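Local coordinates for protein acyl-coenzyme A oxidase 3 (Yarrowia lipolytica, PDB 5YS9) that uses FAD to oxidise saturated acyl-CoA thioesters to trans-2-enoyl-CoA, reducing oxygen to hydrogen peroxide in peroxisomal fatty acid beta-oxidation, at residues M309-I323 with N439-Q451. Numbering follows the deposited sequence.
Sequences MIADSFFVSQRFITI and NGFGQAYADWVVQ. With FAD (flavin-adenine dinucleotide), chain C.
Trp448 reaches helix 300-330 because its CG stands trans to the backbone N (chi1 180°), which drives the benzo end of the indole between Asp312, Ser313 and Val316. Ser313 OG meets the ring edge, 3.3 Å from Trp448 CZ2, and CG2 of Val316 lies 3.7 Å from Trp448 CZ3, while the buried indole NE1 donates to Thr416 O on helix 391-428. An alanine in place of Trp448 would probably open a gap beneath Ser313 and Val316 and take the indole N-H away from Thr416 O. No hydrogen bond joins the two segments; helices 309-323 and 441-448 run antiparallel at 159°, their axes 11.8 Å apart at closest approach, as neighbouring helices of the helical C-alpha1 domain of the acyl-CoA oxidase fold. Farther along, the Phe320 and Phe441 rings meet obliquely, planes at 45°, with Phe320 CD1 3.6 Å from Phe441 CD1. Ile323 CG2 touches the same phenyl ring at CZ of Phe441, also at 3.6 Å. Phe320 CZ lies over the guanidinium centre of Arg319, whose NE is hydrogen-bonded to Ile644 O. Beyond Trp448, Val450 takes no part in the helix contact and packs CG2 against methyl C8M of FAD.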
loop_
_atom_site.group_PDB
_atom_site.type_symbol
_atom_site.label_atom_id
_atom_site.label_comp_id
_atom_site.label_asym_id
_atom_site.label_seq_id
_atom_site.Cartn_x
_atom_site.Cartn_y
_atom_site.Cartn_z
ATOM N N MET A 309 -10.332 15.711 7.168
ATOM C CA MET A 309 -9.540 14.622 6.607
ATOM C C MET A 309 -8.327 14.244 7.460
ATOM O O MET A 309 -7.849 13.060 7.479
ATOM C CB MET A 309 -9.090 15.000 5.218
ATOM C CG MET A 309 -10.255 15.346 4.328
ATOM S SD MET A 309 -9.790 15.216 2.616
ATOM C CE MET A 309 -9.866 13.459 2.441
ATOM N N ILE A 310 -7.829 15.258 8.153
ATOM C CA ILE A 310 -6.722 15.073 9.067
ATOM C C ILE A 310 -7.227 14.252 10.234
ATOM O O ILE A 310 -6.561 13.313 10.605
ATOM C CB ILE A 310 -6.130 16.410 9.554
ATOM C CG1 ILE A 310 -5.507 17.148 8.377
ATOM C CG2 ILE A 310 -5.043 16.171 10.592
ATOM C CD1 ILE A 310 -5.498 18.646 8.583
ATOM N N ALA A 311 -8.387 14.637 10.783
ATOM C CA ALA A 311 -9.111 13.839 11.767
ATOM C C ALA A 311 -9.492 12.410 11.285
ATOM O O ALA A 311 -9.287 11.466 12.020
ATOM C CB ALA A 311 -10.340 14.590 12.263
ATOM N N ASP A 312 -10.024 12.255 10.074
ATOM C CA ASP A 312 -10.296 10.927 9.487
ATOM C C ASP A 312 -9.047 10.049 9.537
ATOM O O ASP A 312 -9.160 8.847 9.741
ATOM C CB ASP A 312 -10.752 11.005 7.999
ATOM C CG ASP A 312 -12.162 11.568 7.814
ATOM O OD1 ASP A 312 -12.894 11.650 8.812
ATOM O OD2 ASP A 312 -12.550 11.955 6.662
ATOM N N SER A 313 -7.870 10.634 9.295
ATOM C CA SER A 313 -6.639 9.863 9.305
ATOM C C SER A 313 -6.423 9.278 10.712
ATOM O O SER A 313 -5.961 8.105 10.885
ATOM C CB SER A 313 -5.437 10.683 8.832
ATOM O OG SER A 313 -5.581 11.079 7.470
ATOM N N PHE A 314 -6.784 10.078 11.707
ATOM C CA PHE A 314 -6.753 9.604 13.067
ATOM C C PHE A 314 -7.750 8.485 13.308
ATOM O O PHE A 314 -7.393 7.394 13.787
ATOM C CB PHE A 314 -7.018 10.748 14.058
ATOM C CG PHE A 314 -7.400 10.262 15.417
ATOM C CD1 PHE A 314 -6.449 9.703 16.238
ATOM C CD2 PHE A 314 -8.733 10.291 15.835
ATOM C CE1 PHE A 314 -6.784 9.234 17.497
ATOM C CE2 PHE A 314 -9.089 9.808 17.096
ATOM C CZ PHE A 314 -8.104 9.287 17.929
ATOM N N PHE A 315 -9.002 8.794 13.009
ATOM C CA PHE A 315 -10.089 7.890 13.213
ATOM C C PHE A 315 -9.904 6.498 12.606
ATOM O O PHE A 315 -10.309 5.524 13.223
ATOM C CB PHE A 315 -11.385 8.519 12.700
ATOM C CG PHE A 315 -11.978 9.534 13.642
ATOM C CD1 PHE A 315 -12.318 9.175 14.955
ATOM C CD2 PHE A 315 -12.193 10.851 13.234
ATOM C CE1 PHE A 315 -12.890 10.103 15.812
ATOM C CE2 PHE A 315 -12.746 11.798 14.095
ATOM C CZ PHE A 315 -13.097 11.424 15.378
ATOM N N VAL A 316 -9.306 6.401 11.415
ATOM C CA VAL A 316 -8.996 5.110 10.810
ATOM C C VAL A 316 -7.745 4.493 11.419
ATOM O O VAL A 316 -7.747 3.324 11.730
ATOM C CB VAL A 316 -8.889 5.180 9.261
ATOM C CG1 VAL A 316 -8.505 3.823 8.634
ATOM C CG2 VAL A 316 -10.224 5.589 8.712
ATOM N N SER A 317 -6.674 5.259 11.536
ATOM C CA SER A 317 -5.413 4.715 12.004
ATOM C C SER A 317 -5.484 4.010 13.363
ATOM O O SER A 317 -4.864 2.959 13.525
ATOM C CB SER A 317 -4.333 5.800 12.065
ATOM O OG SER A 317 -3.965 6.192 10.765
ATOM N N GLN A 318 -6.205 4.609 14.312
ATOM C CA GLN A 318 -6.333 4.087 15.666
ATOM C C GLN A 318 -6.865 2.638 15.720
ATOM O O GLN A 318 -6.545 1.845 16.638
ATOM C CB GLN A 318 -7.233 5.004 16.502
ATOM C CG GLN A 318 -8.648 5.142 15.955
ATOM C CD GLN A 318 -9.608 5.922 16.848
ATOM O OE1 GLN A 318 -9.300 6.282 17.957
ATOM N NE2 GLN A 318 -10.787 6.156 16.345
ATOM N N ARG A 319 -7.685 2.299 14.740
ATOM C CA ARG A 319 -8.290 0.978 14.662
ATOM C C ARG A 319 -7.192 -0.049 14.379
ATOM O O ARG A 319 -7.058 -1.044 15.090
ATOM C CB ARG A 319 -9.342 0.982 13.566
ATOM C CG ARG A 319 -10.241 -0.247 13.486
ATOM C CD ARG A 319 -11.051 -0.241 12.176
ATOM N NE ARG A 319 -11.340 -1.601 11.713
ATOM C CZ ARG A 319 -11.818 -1.928 10.517
ATOM N NH1 ARG A 319 -12.061 -1.007 9.592
ATOM N NH2 ARG A 319 -12.027 -3.215 10.250
ATOM N N PHE A 320 -6.474 0.162 13.301
ATOM C CA PHE A 320 -5.427 -0.742 12.878
ATOM C C PHE A 320 -4.203 -0.821 13.764
ATOM O O PHE A 320 -3.652 -1.878 13.972
ATOM C CB PHE A 320 -5.167 -0.563 11.393
ATOM C CG PHE A 320 -6.384 -0.851 10.589
ATOM C CD1 PHE A 320 -6.757 -2.148 10.348
ATOM C CD2 PHE A 320 -7.217 0.158 10.191
ATOM C CE1 PHE A 320 -7.902 -2.429 9.659
ATOM C CE2 PHE A 320 -8.369 -0.114 9.509
ATOM C CZ PHE A 320 -8.713 -1.412 9.244
ATOM N N ILE A 321 -3.797 0.312 14.295
ATOM C CA ILE A 321 -2.741 0.333 15.269
ATOM C C ILE A 321 -3.172 -0.419 16.512
ATOM O O ILE A 321 -2.371 -1.078 17.131
ATOM C CB ILE A 321 -2.222 1.752 15.567
ATOM C CG1 ILE A 321 -0.841 1.684 16.187
ATOM C CG2 ILE A 321 -3.133 2.494 16.513
ATOM C CD1 ILE A 321 0.231 1.162 15.278
ATOM N N THR A 322 -4.431 -0.289 16.892
ATOM C CA THR A 322 -4.945 -1.096 17.978
ATOM C C THR A 322 -4.982 -2.584 17.666
ATOM O O THR A 322 -4.565 -3.385 18.469
ATOM C CB THR A 322 -6.317 -0.619 18.466
ATOM O OG1 THR A 322 -6.229 0.735 18.876
ATOM C CG2 THR A 322 -6.760 -1.418 19.630
ATOM N N ILE A 323 -5.437 -2.953 16.480
ATOM C CA ILE A 323 -5.399 -4.381 16.051
ATOM C C ILE A 323 -3.977 -4.953 16.141
ATOM O O ILE A 323 -3.754 -6.020 16.796
ATOM C CB ILE A 323 -5.976 -4.575 14.634
ATOM C CG1 ILE A 323 -7.495 -4.365 14.674
ATOM C CG2 ILE A 323 -5.637 -5.959 14.075
ATOM C CD1 ILE A 323 -8.063 -4.048 13.299
ATOM N N ASN A 439 -9.675 -9.596 9.234
ATOM C CA ASN A 439 -8.942 -8.679 10.059
ATOM C C ASN A 439 -8.873 -7.250 9.488
ATOM O O ASN A 439 -8.254 -6.404 10.085
ATOM C CB ASN A 439 -7.602 -9.269 10.401
ATOM C CG ASN A 439 -7.746 -10.483 11.291
ATOM O OD1 ASN A 439 -8.454 -10.419 12.300
ATOM N ND2 ASN A 439 -7.126 -11.603 10.912
ATOM N N GLY A 440 -9.528 -6.993 8.346
ATOM C CA GLY A 440 -9.876 -5.656 7.887
ATOM C C GLY A 440 -8.839 -4.892 7.105
ATOM O O GLY A 440 -9.187 -3.982 6.343
ATOM N N PHE A 441 -7.570 -5.244 7.261
ATOM C CA PHE A 441 -6.493 -4.531 6.567
ATOM C C PHE A 441 -6.738 -4.336 5.063
ATOM O O PHE A 441 -6.581 -3.236 4.547
ATOM C CB PHE A 441 -5.162 -5.229 6.779
ATOM C CG PHE A 441 -4.767 -5.391 8.229
ATOM C CD1 PHE A 441 -4.289 -4.313 8.956
ATOM C CD2 PHE A 441 -4.849 -6.634 8.858
ATOM C CE1 PHE A 441 -3.940 -4.455 10.276
ATOM C CE2 PHE A 441 -4.479 -6.788 10.190
ATOM C CZ PHE A 441 -4.020 -5.694 10.887
ATOM N N GLY A 442 -7.133 -5.389 4.363
ATOM C CA GLY A 442 -7.251 -5.401 2.885
ATOM C C GLY A 442 -8.282 -4.398 2.441
ATOM O O GLY A 442 -7.981 -3.476 1.641
ATOM N N GLN A 443 -9.476 -4.526 3.013
ATOM C CA GLN A 443 -10.598 -3.670 2.653
ATOM C C GLN A 443 -10.378 -2.186 3.102
ATOM O O GLN A 443 -10.555 -1.205 2.318
ATOM C CB GLN A 443 -11.950 -4.216 3.161
ATOM C CG GLN A 443 -13.137 -3.708 2.330
ATOM C CD GLN A 443 -13.000 -3.918 0.768
ATOM O OE1 GLN A 443 -12.737 -2.943 0.032
ATOM N NE2 GLN A 443 -13.210 -5.140 0.275
ATOM N N ALA A 444 -9.953 -2.011 4.339
ATOM C CA ALA A 444 -9.596 -0.688 4.790
ATOM C C ALA A 444 -8.514 -0.003 3.884
ATOM O O ALA A 444 -8.639 1.154 3.548
ATOM C CB ALA A 444 -9.124 -0.804 6.201
ATOM N N TYR A 445 -7.475 -0.716 3.497
ATOM C CA TYR A 445 -6.457 -0.102 2.670
ATOM C C TYR A 445 -6.978 0.342 1.300
ATOM O O TYR A 445 -6.731 1.439 0.846
ATOM C CB TYR A 445 -5.274 -1.047 2.513
ATOM C CG TYR A 445 -4.136 -0.418 1.793
ATOM C CD1 TYR A 445 -3.246 0.398 2.451
ATOM C CD2 TYR A 445 -3.974 -0.600 0.442
ATOM C CE1 TYR A 445 -2.213 1.000 1.783
ATOM C CE2 TYR A 445 -2.948 0.000 -0.235
ATOM C CZ TYR A 445 -2.077 0.805 0.444
ATOM O OH TYR A 445 -1.056 1.404 -0.230
ATOM N N ALA A 446 -7.738 -0.528 0.676
ATOM C CA ALA A 446 -8.407 -0.267 -0.596
ATOM C C ALA A 446 -9.385 0.858 -0.489
ATOM O O ALA A 446 -9.504 1.638 -1.405
ATOM C CB ALA A 446 -9.148 -1.519 -1.062
ATOM N N ASP A 447 -10.171 0.891 0.572
ATOM C CA ASP A 447 -11.083 2.001 0.810
ATOM C C ASP A 447 -10.407 3.333 1.135
ATOM O O ASP A 447 -10.835 4.374 0.687
ATOM C CB ASP A 447 -12.101 1.651 1.889
ATOM C CG ASP A 447 -13.088 0.602 1.453
ATOM O OD1 ASP A 447 -13.126 0.252 0.278
ATOM O OD2 ASP A 447 -13.833 0.111 2.298
ATOM N N TRP A 448 -9.369 3.293 1.955
ATOM C CA TRP A 448 -8.704 4.514 2.397
ATOM C C TRP A 448 -8.016 5.320 1.312
ATOM O O TRP A 448 -8.023 6.527 1.333
ATOM C CB TRP A 448 -7.718 4.254 3.537
ATOM C CG TRP A 448 -7.037 5.520 3.976
ATOM C CD1 TRP A 448 -5.805 5.928 3.631
ATOM C CD2 TRP A 448 -7.606 6.571 4.743
ATOM N NE1 TRP A 448 -5.545 7.146 4.160
ATOM C CE2 TRP A 448 -6.641 7.568 4.855
ATOM C CE3 TRP A 448 -8.832 6.752 5.371
ATOM C CZ2 TRP A 448 -6.855 8.725 5.571
ATOM C CZ3 TRP A 448 -9.041 7.898 6.079
ATOM C CH2 TRP A 448 -8.068 8.871 6.170
ATOM N N VAL A 449 -7.392 4.624 0.394
ATOM C CA VAL A 449 -6.352 5.151 -0.450
ATOM C C VAL A 449 -6.794 6.313 -1.356
ATOM O O VAL A 449 -6.000 7.160 -1.710
ATOM C CB VAL A 449 -5.641 3.980 -1.150
ATOM C CG1 VAL A 449 -5.754 3.999 -2.652
ATOM C CG2 VAL A 449 -4.223 3.837 -0.660
ATOM N N VAL A 450 -8.063 6.348 -1.713
ATOM C CA VAL A 450 -8.586 7.408 -2.547
ATOM C C VAL A 450 -8.457 8.786 -1.887
ATOM O O VAL A 450 -8.407 9.782 -2.569
ATOM C CB VAL A 450 -10.032 7.111 -3.007
ATOM C CG1 VAL A 450 -10.958 6.908 -1.827
ATOM C CG2 VAL A 450 -10.540 8.200 -3.922
ATOM N N GLN A 451 -8.365 8.819 -0.567
ATOM C CA GLN A 451 -8.244 10.050 0.207
ATOM C C GLN A 451 -7.012 10.834 -0.218
ATOM O O GLN A 451 -6.956 12.035 -0.091
ATOM C CB GLN A 451 -8.114 9.730 1.691
ATOM C CG GLN A 451 -9.341 9.136 2.336
ATOM C CD GLN A 451 -10.138 10.148 3.107
ATOM O OE1 GLN A 451 -10.997 10.810 2.569
ATOM N NE2 GLN A 451 -9.856 10.268 4.376
HETATM P PA FAD C . -4.882 14.665 -12.333
HETATM O O1A FAD C . -4.857 14.634 -13.813
HETATM O O2A FAD C . -5.127 15.934 -11.612
HETATM O O5B FAD C . -3.459 14.156 -11.872
HETATM C C5B FAD C . -3.002 12.872 -12.262
HETATM C C4B FAD C . -1.581 12.635 -11.791
HETATM O O4B FAD C . -0.723 13.620 -12.355
HETATM C C3B FAD C . -1.486 12.776 -10.296
HETATM O O3B FAD C . -0.596 11.804 -9.787
HETATM C C2B FAD C . -0.847 14.113 -10.079
HETATM O O2B FAD C . 0.033 14.033 -8.974
HETATM C C1B FAD C . -0.081 14.379 -11.348
HETATM N N9A FAD C . -0.135 15.833 -11.596
HETATM C C8A FAD C . -1.205 16.554 -11.953
HETATM N N7A FAD C . -0.886 17.854 -12.059
HETATM C C5A FAD C . 0.406 17.978 -11.762
HETATM C C6A FAD C . 1.378 19.077 -11.680
HETATM N N6A FAD C . 1.022 20.344 -11.948
HETATM N N1A FAD C . 2.634 18.770 -11.326
HETATM C C2A FAD C . 3.005 17.514 -11.055
HETATM N N3A FAD C . 2.178 16.475 -11.109
HETATM C C4A FAD C . 0.896 16.643 -11.452
HETATM N N1 FAD C . -14.957 14.194 -8.371
HETATM C C2 FAD C . -16.119 14.853 -8.253
HETATM O O2 FAD C . -16.217 15.984 -8.722
HETATM N N3 FAD C . -17.182 14.350 -7.645
HETATM C C4 FAD C . -17.169 13.150 -7.109
HETATM O O4 FAD C . -18.171 12.712 -6.561
HETATM C C4X FAD C . -15.943 12.357 -7.193
HETATM N N5 FAD C . -15.877 11.138 -6.675
HETATM C C5X FAD C . -14.749 10.432 -6.777
HETATM C C6 FAD C . -14.731 9.172 -6.235
HETATM C C7 FAD C . -13.601 8.407 -6.316
HETATM C C7M FAD C . -13.617 7.041 -5.700
HETATM C C8 FAD C . -12.401 8.947 -6.989
HETATM C C8M FAD C . -11.148 8.131 -7.083
HETATM C C9 FAD C . -12.411 10.216 -7.528
HETATM C C9A FAD C . -13.549 10.983 -7.450
HETATM N N10 FAD C . -13.591 12.274 -7.988
HETATM C C10 FAD C . -14.799 12.966 -7.879
HETATM C "C1'" FAD C . -12.450 12.857 -8.691
HETATM C "C2'" FAD C . -11.290 13.327 -7.832
HETATM O "O2'" FAD C . -11.694 14.510 -7.163
HETATM C "C3'" FAD C . -10.096 13.602 -8.744
HETATM O "O3'" FAD C . -9.695 12.346 -9.262
HETATM C "C4'" FAD C . -8.853 14.256 -8.140
HETATM O "O4'" FAD C . -9.152 15.444 -7.420
HETATM C "C5'" FAD C . -7.900 14.686 -9.229
HETATM O "O5'" FAD C . -7.407 13.554 -9.908
HETATM P P FAD C . -7.335 13.487 -11.486
HETATM O O1P FAD C . -7.895 12.177 -11.880
HETATM O O2P FAD C . -7.892 14.745 -12.039
HETATM O O3P FAD C . -5.775 13.463 -11.761
#